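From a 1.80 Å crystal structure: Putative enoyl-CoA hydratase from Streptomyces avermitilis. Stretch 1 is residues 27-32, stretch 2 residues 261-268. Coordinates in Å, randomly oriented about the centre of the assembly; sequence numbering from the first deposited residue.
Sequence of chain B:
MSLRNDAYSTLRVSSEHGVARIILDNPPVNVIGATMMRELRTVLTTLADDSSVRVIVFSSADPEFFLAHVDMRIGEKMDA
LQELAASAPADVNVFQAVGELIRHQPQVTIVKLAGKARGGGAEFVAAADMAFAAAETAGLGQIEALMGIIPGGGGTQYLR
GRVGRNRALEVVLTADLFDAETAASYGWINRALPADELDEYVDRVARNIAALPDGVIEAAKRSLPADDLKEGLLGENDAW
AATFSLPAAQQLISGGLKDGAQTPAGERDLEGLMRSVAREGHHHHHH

Stretch 1 27-32: PPVNVI
Stretch 2 (261-268) AQTPAGER

What kind of contact joins the two stretches, and where does stretch 2 begin to take part? No hydrogen bond crosses between them; they meet by packing alone, burying 254 Å² summed over both sides. Stretch 1 has no regular helix or strand. Its Pro27-Pro28 peptide is cis, with Pro28 at phi/psi -90/-13, Val29 at -136/17, Asn30 at 58/47 and Val31 at -67/150. Pro28, Val29 and Val31 direct their CA-to-CB bonds toward stretch 2, whereas Pro27, Asn30 and Ile32 stay out of reach. Stretch 2 starts with Ala261 (-58/148), which makes no contact; stretch 2 begins to take part at Gln262.

How does Gln262 meet three residues at once? Its backbone takes the left-handed values 75/17, and its CA-to-CB bond points sideways, with chi1 at -55° (m), chi2 at -162° (t) and chi3 at 167°. This extended chain offers its length to Val31: Val31 CG1 (chi1 m) lies 3.9 Å from Gln262 CD. The amide atoms OE1 and NE2 are hydrogen-bonded elsewhere in the structure, so a polar residue can sit against valine without leaving its amide unsatisfied. The carbonyl serves the other two neighbours, Gln262 O lying 3.7 Å from Pro28 CG and 4.0 Å from Val29 CG2.

What turns the chain into the helix at Thr263 and Pro264? Thr263, at -118/153 and chi1 73° (p), points its CA-to-CB bond away from stretch 1 and acts as N-cap: Gly266 N donates to Thr263 OG1 at 3.2 Å. Its backbone, by contrast, lies against the valine, with Thr263 C 3.6 Å from Val29 CG1. Pro264 (-55/-44, C-gamma exo) opens the helix, where a proline fits well because its nitrogen has no hydrogen to donate. The register centres here, Val29 CA and Pro264 CA being 6.1 Å apart. With chi1 at -62° (m), Val29 brings CG1 to 3.5 Å from Pro264 N and 3.9 Å from Pro264 CD. Pro28, puckered C-gamma endo, adds a ring-to-ring contact, Pro28 CB to Pro264 CD at 4.2 Å. Val29 is buried, and its branched side chain presents CG1 to the Thr263-Pro264 backbone and the proline ring, and CG2 to Gln262; the two prolines are exposed.

How does the helix complete the contact beyond Pro264? Ala265 (-65/-39) points away, and Gly266 (-69/-39) makes no contact; a CB on the glycine would be crowded by Thr263 OG1. One turn on from Thr263, Glu267 (-77/-22) has its CA-to-CB bond toward stretch 1, with Glu267 N donating to Thr263 O at 2.9 Å. Its chi1 of -65° (m), chi2 of -76° (m) and chi3 of -34° place Glu267 CG 4.0 Å from Val29 CG1, an aliphatic contact. The buried carboxylate is satisfied in part locally: Gln262 N donates to Glu267 OE2 at 2.9 Å, tying the loop to the helix. Arg268 (-57/-48) has left the contact, its side chain out of reach of stretch 1.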

ATOM      1  N   PRO B  27      -6.871 -32.755  12.399  1.00 20.05           N
ATOM      2  CA  PRO B  27      -7.814 -33.346  11.452  1.00 20.06           C
ATOM      3  C   PRO B  27      -9.282 -33.101  11.796  1.00 19.98           C
ATOM      4  O   PRO B  27      -9.632 -32.967  12.965  1.00 20.45           O
ATOM      5  CB  PRO B  27      -7.501 -34.838  11.538  1.00 20.70           C
ATOM      6  CG  PRO B  27      -6.143 -34.923  11.996  1.00 21.05           C
ATOM      7  CD  PRO B  27      -5.911 -33.752  12.898  1.00 20.68           C
ATOM      8  N   PRO B  28     -10.161 -33.078  10.780  1.00 20.33           N
ATOM      9  CA  PRO B  28      -9.898 -33.313   9.353  1.00 19.92           C
ATOM     10  C   PRO B  28      -9.538 -32.097   8.483  1.00 19.65           C
ATOM     11  O   PRO B  28      -9.105 -32.284   7.352  1.00 20.02           O
ATOM     12  CB  PRO B  28     -11.215 -33.930   8.869  1.00 20.44           C
ATOM     13  CG  PRO B  28     -12.253 -33.311   9.759  1.00 20.24           C
ATOM     14  CD  PRO B  28     -11.602 -33.011  11.074  1.00 19.97           C
ATOM     15  N   VAL B  29      -9.728 -30.872   8.959  1.00 18.36           N
ATOM     16  CA  VAL B  29      -9.503 -29.695   8.101  1.00 17.64           C
ATOM     17  C   VAL B  29      -8.741 -28.560   8.780  1.00 16.50           C
ATOM     18  O   VAL B  29      -8.744 -27.446   8.289  1.00 15.90           O
ATOM     19  CB  VAL B  29     -10.828 -29.106   7.521  1.00 18.10           C
ATOM     20  CG1 VAL B  29     -11.532 -30.121   6.633  1.00 19.36           C
ATOM     21  CG2 VAL B  29     -11.745 -28.671   8.647  1.00 18.76           C
ATOM     22  N   ASN B  30      -8.063 -28.853   9.888  1.00 15.81           N
ATOM     23  CA  ASN B  30      -7.312 -27.839  10.633  1.00 15.72           C
ATOM     24  C   ASN B  30      -8.190 -26.673  11.092  1.00 16.16           C
ATOM     25  O   ASN B  30      -7.817 -25.490  10.977  1.00 14.46           O
ATOM     26  CB  ASN B  30      -6.094 -27.342   9.845  1.00 15.95           C
ATOM     27  CG  ASN B  30      -4.854 -28.200  10.066  1.00 16.23           C
ATOM     28  OD1 ASN B  30      -4.937 -29.381  10.482  1.00 17.40           O
ATOM     29  ND2 ASN B  30      -3.685 -27.621   9.776  1.00 14.31           N
ATOM     30  N   VAL B  31      -9.344 -27.001  11.671  1.00 16.57           N
ATOM     31  CA  VAL B  31     -10.115 -25.935  12.317  1.00 17.84           C
ATOM     32  C   VAL B  31      -9.337 -25.452  13.529  1.00 17.37           C
ATOM     33  O   VAL B  31      -8.550 -26.185  14.112  1.00 18.40           O
ATOM     34  CB  VAL B  31     -11.570 -26.321  12.730  1.00 19.07           C
ATOM     35  CG1 VAL B  31     -12.370 -26.834  11.559  1.00 19.43           C
ATOM     36  CG2 VAL B  31     -11.583 -27.267  13.876  1.00 20.98           C
ATOM     37  N   ILE B  32      -9.524 -24.188  13.849  1.00 17.63           N
ATOM     38  CA  ILE B  32      -9.010 -23.562  15.068  1.00 17.11           C
ATOM     39  C   ILE B  32     -10.080 -23.674  16.134  1.00 17.20           C
ATOM     40  O   ILE B  32     -11.072 -22.910  16.148  1.00 18.08           O
ATOM     41  CB  ILE B  32      -8.728 -22.074  14.864  1.00 17.43           C
ATOM     42  CG1 ILE B  32      -7.794 -21.849  13.678  1.00 16.83           C
ATOM     43  CG2 ILE B  32      -8.139 -21.472  16.150  1.00 17.25           C
ATOM     44  CD1 ILE B  32      -7.825 -20.394  13.198  1.00 19.81           C
ATOM     45  N   ALA B 261     -20.003 -28.205   6.393  1.00 19.64           N
ATOM     46  CA  ALA B 261     -18.848 -27.414   6.821  1.00 19.72           C
ATOM     47  C   ALA B 261     -17.996 -28.266   7.784  1.00 19.98           C
ATOM     48  O   ALA B 261     -18.508 -29.134   8.497  1.00 20.79           O
ATOM     49  CB  ALA B 261     -19.272 -26.055   7.447  1.00 19.15           C
ATOM     50  N   GLN B 262     -16.688 -28.039   7.755  1.00 20.37           N
ATOM     51  CA  GLN B 262     -15.745 -28.684   8.652  1.00 20.72           C
ATOM     52  C   GLN B 262     -15.498 -30.140   8.259  1.00 20.53           C
ATOM     53  O   GLN B 262     -14.981 -30.928   9.040  1.00 20.31           O
ATOM     54  CB  GLN B 262     -16.138 -28.492  10.131  1.00 21.09           C
ATOM     55  CG  GLN B 262     -16.296 -26.999  10.445  1.00 22.36           C
ATOM     56  CD  GLN B 262     -16.261 -26.581  11.920  1.00 20.53           C
ATOM     57  OE1 GLN B 262     -16.135 -25.392  12.188  1.00 19.54           O
ATOM     58  NE2 GLN B 262     -16.391 -27.523  12.862  1.00 19.73           N
ATOM     59  N   THR B 263     -15.866 -30.459   7.020  1.00 20.77           N
ATOM     60  CA  THR B 263     -15.430 -31.656   6.329  1.00 20.45           C
ATOM     61  C   THR B 263     -14.643 -31.207   5.113  1.00 20.12           C
ATOM     62  O   THR B 263     -14.889 -30.135   4.578  1.00 17.77           O
ATOM     63  CB  THR B 263     -16.623 -32.507   5.856  1.00 20.29           C
ATOM     64  OG1 THR B 263     -17.273 -31.876   4.743  1.00 19.81           O
ATOM     65  CG2 THR B 263     -17.611 -32.697   6.981  1.00 22.37           C
ATOM     66  N   PRO B 264     -13.710 -32.038   4.639  1.00 19.89           N
ATOM     67  CA  PRO B 264     -12.897 -31.639   3.477  1.00 20.38           C
ATOM     68  C   PRO B 264     -13.709 -31.247   2.258  1.00 20.31           C
ATOM     69  O   PRO B 264     -13.431 -30.203   1.621  1.00 21.84           O
ATOM     70  CB  PRO B 264     -12.056 -32.880   3.210  1.00 20.50           C
ATOM     71  CG  PRO B 264     -11.909 -33.475   4.575  1.00 20.57           C
ATOM     72  CD  PRO B 264     -13.252 -33.320   5.207  1.00 20.66           C
ATOM     73  N   ALA B 265     -14.734 -32.021   1.938  1.00 20.73           N
ATOM     74  CA  ALA B 265     -15.579 -31.629   0.726  1.00 21.29           C
ATOM     75  C   ALA B 265     -16.322 -30.296   0.909  1.00 19.89           C
ATOM     76  O   ALA B 265     -16.430 -29.493  -0.033  1.00 20.35           O
ATOM     77  CB  ALA B 265     -16.543 -32.743   0.361  1.00 21.27           C
ATOM     78  N   GLY B 266     -16.833 -30.073   2.115  1.00 19.89           N
ATOM     79  CA  GLY B 266     -17.568 -28.865   2.457  1.00 19.97           C
ATOM     80  C   GLY B 266     -16.671 -27.649   2.498  1.00 19.96           C
ATOM     81  O   GLY B 266     -17.049 -26.562   2.059  1.00 19.78           O
ATOM     82  N   GLU B 267     -15.457 -27.816   3.009  1.00 20.41           N
ATOM     83  CA  GLU B 267     -14.524 -26.686   3.092  1.00 19.92           C
ATOM     84  C   GLU B 267     -13.869 -26.312   1.767  1.00 19.33           C
ATOM     85  O   GLU B 267     -13.412 -25.187   1.597  1.00 18.97           O
ATOM     86  CB  GLU B 267     -13.432 -26.976   4.113  1.00 20.22           C
ATOM     87  CG  GLU B 267     -13.928 -27.101   5.544  1.00 21.60           C
ATOM     88  CD  GLU B 267     -14.260 -25.758   6.196  1.00 21.96           C
ATOM     89  OE1 GLU B 267     -13.593 -24.744   5.909  1.00 20.75           O
ATOM     90  OE2 GLU B 267     -15.184 -25.720   7.013  1.00 20.71           O
ATOM     91  N   ARG B 268     -13.815 -27.228   0.810  1.00 18.89           N
ATOM     92  CA  ARG B 268     -13.086 -26.966  -0.419  1.00 19.81           C
ATOM     93  C   ARG B 268     -13.610 -25.683  -1.115  1.00 19.35           C
ATOM     94  O   ARG B 268     -12.825 -24.804  -1.477  1.00 19.72           O
ATOM     95  CB  ARG B 268     -13.156 -28.164  -1.371  1.00 19.89           C
ATOM     96  CG  ARG B 268     -12.350 -27.958  -2.684  1.00 23.94           C
ATOM     97  CD  ARG B 268     -12.049 -29.302  -3.393  1.00 27.15           C
ATOM     98  NE  ARG B 268     -11.434 -30.239  -2.452  1.00 31.08           N
ATOM     99  CZ  ARG B 268     -11.898 -31.449  -2.135  1.00 35.30           C
ATOM    100  NH1 ARG B 268     -12.978 -31.971  -2.716  1.00 37.37           N
ATOM    101  NH2 ARG B 268     -11.248 -32.175  -1.237  1.00 37.13           N
TER